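Local coordinates for protein beta-glycosidase (Bacteroides caccae, PDB 6T2R) that hydrolyses mucin O-glycans as an endo-acting beta-galactosidase of glycoside hydrolase family 16, a step that initiates mucin breakdown by the gut microbiota, at residues A[121-126]-A[239-244]; A[234-239]-A[247-252]. All coordinates share one frame; numbering follows the deposited sequence.

A single loop, running from strand 228-233 to strand 251-263, supplies residues to both contacts, which share Ser239. In interaction 1 its middle part, 239-244, packs on the run 121-126 that leads into strand 125-130; in interaction 2 the loop's opening part, 234-239, meets its closing part and the start of strand 251-263. The first is partly buried, with aromatic and glycine-backbone contacts and an exposed tryptophan at its margin. The second is buried and mainly aliphatic, with a thioether whose methyl also touches backbone. Probable backbone hydrogen bonds, Gly121 O to Gly237 N (2.7 Å) and Trp123 N to Gln235 O (3.0 Å), tie the two together, so the start of 121-126 bonds to 234-239 while packing on 239-244.

Interaction 1: A[121-126]-A[239-244]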
loop_
_atom_site.group_PDB
_atom_site.type_symbol
_atom_site.label_atom_id
_atom_site.label_comp_id
_atom_site.label_asym_id
_atom_site.label_seq_id
_atom_site.Cartn_x
_atom_site.Cartn_y
_atom_site.Cartn_z
ATOM N N GLY A 121 -3.306 -0.839 18.181
ATOM C CA GLY A 121 -2.942 0.473 17.613
ATOM C C GLY A 121 -2.109 0.381 16.358
ATOM O O GLY A 121 -1.877 1.419 15.735
ATOM N N ALA A 122 -1.710 -0.816 15.951
ATOM C CA ALA A 122 -0.988 -0.997 14.670
ATOM C C ALA A 122 -1.992 -1.107 13.495
ATOM O O ALA A 122 -3.077 -1.741 13.641
ATOM C CB ALA A 122 -0.060 -2.182 14.773
ATOM N N TRP A 123 -1.637 -0.478 12.369
ATOM C CA TRP A 123 -2.383 -0.534 11.087
ATOM C C TRP A 123 -1.396 -0.349 9.946
ATOM O O TRP A 123 -1.413 0.654 9.227
ATOM C CB TRP A 123 -3.534 0.476 11.065
ATOM C CG TRP A 123 -3.189 1.905 11.333
ATOM C CD1 TRP A 123 -2.434 2.404 12.354
ATOM C CD2 TRP A 123 -3.687 3.046 10.612
ATOM N NE1 TRP A 123 -2.407 3.770 12.296
ATOM C CE2 TRP A 123 -3.163 4.195 11.231
ATOM C CE3 TRP A 123 -4.485 3.207 9.482
ATOM C CZ2 TRP A 123 -3.403 5.485 10.760
ATOM C CZ3 TRP A 123 -4.729 4.488 9.015
ATOM C CH2 TRP A 123 -4.195 5.607 9.653
ATOM N N PRO A 124 -0.515 -1.352 9.738
ATOM C CA PRO A 124 0.358 -1.379 8.561
ATOM C C PRO A 124 -0.466 -1.356 7.263
ATOM O O PRO A 124 -1.516 -1.938 7.250
ATOM C CB PRO A 124 1.080 -2.719 8.678
ATOM C CG PRO A 124 0.086 -3.552 9.484
ATOM C CD PRO A 124 -0.416 -2.589 10.528
ATOM N N ALA A 125 0.019 -0.645 6.251
ATOM C CA ALA A 125 -0.700 -0.423 4.985
ATOM C C ALA A 125 0.208 -0.693 3.791
ATOM O O ALA A 125 1.445 -0.515 3.887
ATOM C CB ALA A 125 -1.263 0.984 4.929
ATOM N N ILE A 126 -0.406 -1.095 2.682
ATOM C CA ILE A 126 0.216 -1.187 1.329
ATOM C C ILE A 126 -0.725 -0.430 0.400
ATOM O O ILE A 126 -1.914 -0.773 0.345
ATOM C CB ILE A 126 0.381 -2.661 0.909
ATOM C CG1 ILE A 126 1.238 -3.434 1.914
ATOM C CG2 ILE A 126 0.914 -2.752 -0.510
ATOM C CD1 ILE A 126 1.226 -4.948 1.780
ATOM N N SER A 239 -7.606 7.773 14.652
ATOM C CA SER A 239 -9.011 7.724 15.109
ATOM C C SER A 239 -9.580 6.384 14.675
ATOM O O SER A 239 -10.366 5.837 15.425
ATOM C CB SER A 239 -9.820 8.898 14.599
ATOM O OG SER A 239 -9.344 9.305 13.331
ATOM N N TRP A 240 -9.157 5.864 13.525
ATOM C CA TRP A 240 -9.706 4.599 12.971
ATOM C C TRP A 240 -9.232 3.394 13.803
ATOM O O TRP A 240 -10.064 2.566 14.227
ATOM C CB TRP A 240 -9.354 4.461 11.482
ATOM C CG TRP A 240 -9.968 3.257 10.843
ATOM C CD1 TRP A 240 -11.135 2.660 11.207
ATOM C CD2 TRP A 240 -9.463 2.505 9.724
ATOM N NE1 TRP A 240 -11.389 1.587 10.397
ATOM C CE2 TRP A 240 -10.386 1.470 9.474
ATOM C CE3 TRP A 240 -8.308 2.585 8.928
ATOM C CZ2 TRP A 240 -10.201 0.535 8.461
ATOM C CZ3 TRP A 240 -8.139 1.686 7.894
ATOM C CH2 TRP A 240 -9.074 0.672 7.668
ATOM N N VAL A 241 -7.939 3.273 14.047
ATOM C CA VAL A 241 -7.393 2.018 14.648
ATOM C C VAL A 241 -7.599 2.027 16.167
ATOM O O VAL A 241 -7.735 0.945 16.744
ATOM C CB VAL A 241 -5.918 1.830 14.267
ATOM C CG1 VAL A 241 -5.026 2.898 14.897
ATOM C CG2 VAL A 241 -5.458 0.417 14.580
ATOM N N GLY A 242 -7.647 3.205 16.787
ATOM C CA GLY A 242 -7.840 3.318 18.245
ATOM C C GLY A 242 -6.497 3.499 18.919
ATOM O O GLY A 242 -5.488 3.804 18.213
ATOM N N THR A 243 -6.447 3.320 20.230
ATOM C CA THR A 243 -5.247 3.687 21.023
ATOM C C THR A 243 -4.180 2.613 20.841
ATOM O O THR A 243 -4.507 1.433 20.685
ATOM C CB THR A 243 -5.573 3.898 22.510
ATOM O OG1 THR A 243 -6.261 2.729 22.969
ATOM C CG2 THR A 243 -6.408 5.139 22.770
ATOM N N VAL A 244 -2.929 3.016 20.926
ATOM C CA VAL A 244 -1.770 2.081 20.966
ATOM C C VAL A 244 -1.589 1.516 22.385
ATOM O O VAL A 244 -1.597 2.307 23.329
ATOM C CB VAL A 244 -0.488 2.798 20.506
ATOM C CG1 VAL A 244 0.687 1.836 20.519
ATOM C CG2 VAL A 244 -0.656 3.478 19.148
#
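The indole of Trp123 carries Val241 over one face: CG1 of Val241 sits 3.9 Å from the centroid of the five-membered ring and 23° off its normal, a CH-pi contact. At the six-membered ring a second indole approaches obliquely, CE3 of Trp123 lying 3.9 Å from CE3 of Trp240. With chi1 at 55°, CG of Trp123 falls between its own backbone N and carbonyl carbon, which brings the indole up toward the 239-244 turn. Val241 divides its branches: CG1 lies over the ring, whereas CG2 comes within 3.3 Å of Ala122 O. Farther along, backbone packs on backbone, with Gly121 CA 3.6 Å from Thr243 O and 3.9 Å from Val244 CA, a closeness possible because Gly121 has no side chain. Leu150 and Glu148 also touch both tryptophans, and Tyr157 meets Trp240 edge-to-face. The 239-244 segment thus packs against the run leading into strand 125-130 in the beta-jelly-roll of family 16. No hydrogen bond passes directly between the segments. The Asn151 side-chain amide serves both instead, accepting from Gly121 N and donating to Val241 O, consistent with apolar fit dominating the direct contact, with Asn151 providing a polar bridge.

Interaction 2: A[234-239]-A[247-252]; sequences MQLGGS and ADLPVE
Leu236 and Leu249 reach toward each other tip to tip, with their methyls meeting in pairs: CD1 of Leu236 is 4.1 Å from CD1 of Leu249, and CD2 of Leu236 is equally far, 4.1 Å, from CD2 of Leu249. Beside them Met234 and Val251 meet differently, their side chains crossing at about a right angle. The methionine leaves its backbone with CG anti to N and then bends twice (chi2 52°, chi3 69°), which keeps SD and CE of Met234 both 4.1 Å from CG1 of Val251. Met234 CE also lies 3.8 Å from Glu252 C, the carbonyl carbon. This is how, in the beta-jelly-roll of glycoside hydrolase family 16, the loop following strand 228-233 folds back on the residues leading into strand 251-263 and on its first residues, turning one apolar surface against another. Strand 92-98 adds to that surface, since Tyr92 touches both Leu236 and Leu249. A looser approach, Leu236 CD2 to Val251 CG1 at 4.4 Å, joins the two pairs. Between Leu249 and Val251 a cis peptide precedes Pro250, and the side chains of Leu249 and Val251 both set out toward 234-239. Glu252 starts its side chain away from 234-239, and its OE2 forms a salt bridge with Arg71.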
loop_
_atom_site.group_PDB
_atom_site.type_symbol
_atom_site.label_atom_id
_atom_site.label_comp_id
_atom_site.label_asym_id
_atom_site.label_seq_id
_atom_site.Cartn_x
_atom_site.Cartn_y
_atom_site.Cartn_z
ATOM N N MET A 234 4.581 0.738 8.107
ATOM C CA MET A 234 4.027 0.531 9.449
ATOM C C MET A 234 3.415 1.861 9.883
ATOM O O MET A 234 3.909 2.953 9.476
ATOM C CB MET A 234 5.114 0.075 10.429
ATOM C CG MET A 234 4.617 -0.192 11.844
ATOM S SD MET A 234 3.207 -1.290 11.936
ATOM C CE MET A 234 3.927 -2.855 11.439
ATOM N N GLN A 235 2.351 1.741 10.662
ATOM C CA GLN A 235 1.522 2.858 11.131
ATOM C C GLN A 235 1.100 2.479 12.553
ATOM O O GLN A 235 0.814 1.265 12.810
ATOM C CB GLN A 235 0.343 3.072 10.167
ATOM C CG GLN A 235 0.781 3.537 8.792
ATOM C CD GLN A 235 -0.311 3.685 7.755
ATOM O OE1 GLN A 235 -1.477 3.338 7.950
ATOM N NE2 GLN A 235 0.098 4.151 6.609
ATOM N N LEU A 236 1.066 3.472 13.439
ATOM C CA LEU A 236 0.654 3.287 14.858
ATOM C C LEU A 236 -0.274 4.429 15.295
ATOM O O LEU A 236 0.147 5.608 15.189
ATOM C CB LEU A 236 1.910 3.235 15.740
ATOM C CG LEU A 236 2.678 1.914 15.734
ATOM C CD1 LEU A 236 3.988 2.053 16.520
ATOM C CD2 LEU A 236 1.824 0.783 16.293
ATOM N N GLY A 237 -1.495 4.084 15.720
ATOM C CA GLY A 237 -2.493 5.027 16.264
ATOM C C GLY A 237 -3.222 5.858 15.210
ATOM O O GLY A 237 -2.752 5.991 14.051
ATOM N N GLY A 238 -4.334 6.451 15.642
ATOM C CA GLY A 238 -5.226 7.305 14.840
ATOM C C GLY A 238 -6.666 7.028 15.226
ATOM O O GLY A 238 -6.914 6.113 16.050
ATOM N N SER A 239 -7.606 7.773 14.652
ATOM C CA SER A 239 -9.011 7.724 15.109
ATOM C C SER A 239 -9.580 6.384 14.675
ATOM O O SER A 239 -10.366 5.837 15.425
ATOM C CB SER A 239 -9.820 8.898 14.599
ATOM O OG SER A 239 -9.344 9.305 13.331
ATOM N N ALA A 247 2.734 -2.030 25.305
ATOM C CA ALA A 247 3.092 -3.413 25.706
ATOM C C ALA A 247 3.195 -4.330 24.485
ATOM O O ALA A 247 3.802 -5.394 24.615
ATOM C CB ALA A 247 2.089 -3.979 26.681
ATOM N N ASP A 248 2.546 -3.975 23.378
ATOM C CA ASP A 248 2.512 -4.773 22.121
ATOM C C ASP A 248 3.642 -4.333 21.190
ATOM O O ASP A 248 3.700 -4.863 20.040
ATOM C CB ASP A 248 1.176 -4.605 21.398
ATOM C CG ASP A 248 0.052 -5.435 21.976
ATOM O OD1 ASP A 248 0.315 -6.330 22.838
ATOM O OD2 ASP A 248 -1.067 -5.202 21.555
ATOM N N LEU A 249 4.505 -3.413 21.642
ATOM C CA LEU A 249 5.663 -2.947 20.841
ATOM C C LEU A 249 6.961 -3.527 21.403
ATOM O O LEU A 249 7.034 -3.879 22.571
ATOM C CB LEU A 249 5.685 -1.420 20.845
ATOM C CG LEU A 249 4.370 -0.761 20.430
ATOM C CD1 LEU A 249 4.553 0.734 20.308
ATOM C CD2 LEU A 249 3.834 -1.326 19.131
ATOM N N PRO A 250 8.019 -3.639 20.566
ATOM C CA PRO A 250 7.957 -3.225 19.160
ATOM C C PRO A 250 7.151 -4.214 18.300
ATOM O O PRO A 250 6.880 -5.328 18.728
ATOM C CB PRO A 250 9.434 -3.195 18.753
ATOM C CG PRO A 250 10.046 -4.299 19.574
ATOM C CD PRO A 250 9.337 -4.182 20.908
ATOM N N VAL A 251 6.717 -3.761 17.122
ATOM C CA VAL A 251 5.935 -4.594 16.174
ATOM C C VAL A 251 6.571 -4.456 14.793
ATOM O O VAL A 251 7.142 -3.371 14.489
ATOM C CB VAL A 251 4.456 -4.205 16.214
ATOM C CG1 VAL A 251 4.207 -2.852 15.559
ATOM C CG2 VAL A 251 3.601 -5.296 15.598
ATOM N N GLU A 252 6.529 -5.540 14.020
ATOM C CA GLU A 252 7.077 -5.564 12.644
ATOM C C GLU A 252 6.020 -5.996 11.628
ATOM O O GLU A 252 5.024 -6.628 12.005
ATOM C CB GLU A 252 8.195 -6.582 12.440
ATOM C CG GLU A 252 8.972 -6.908 13.663
ATOM C CD GLU A 252 10.124 -7.820 13.315
ATOM O OE1 GLU A 252 11.239 -7.498 13.713
ATOM O OE2 GLU A 252 9.910 -8.774 12.566
#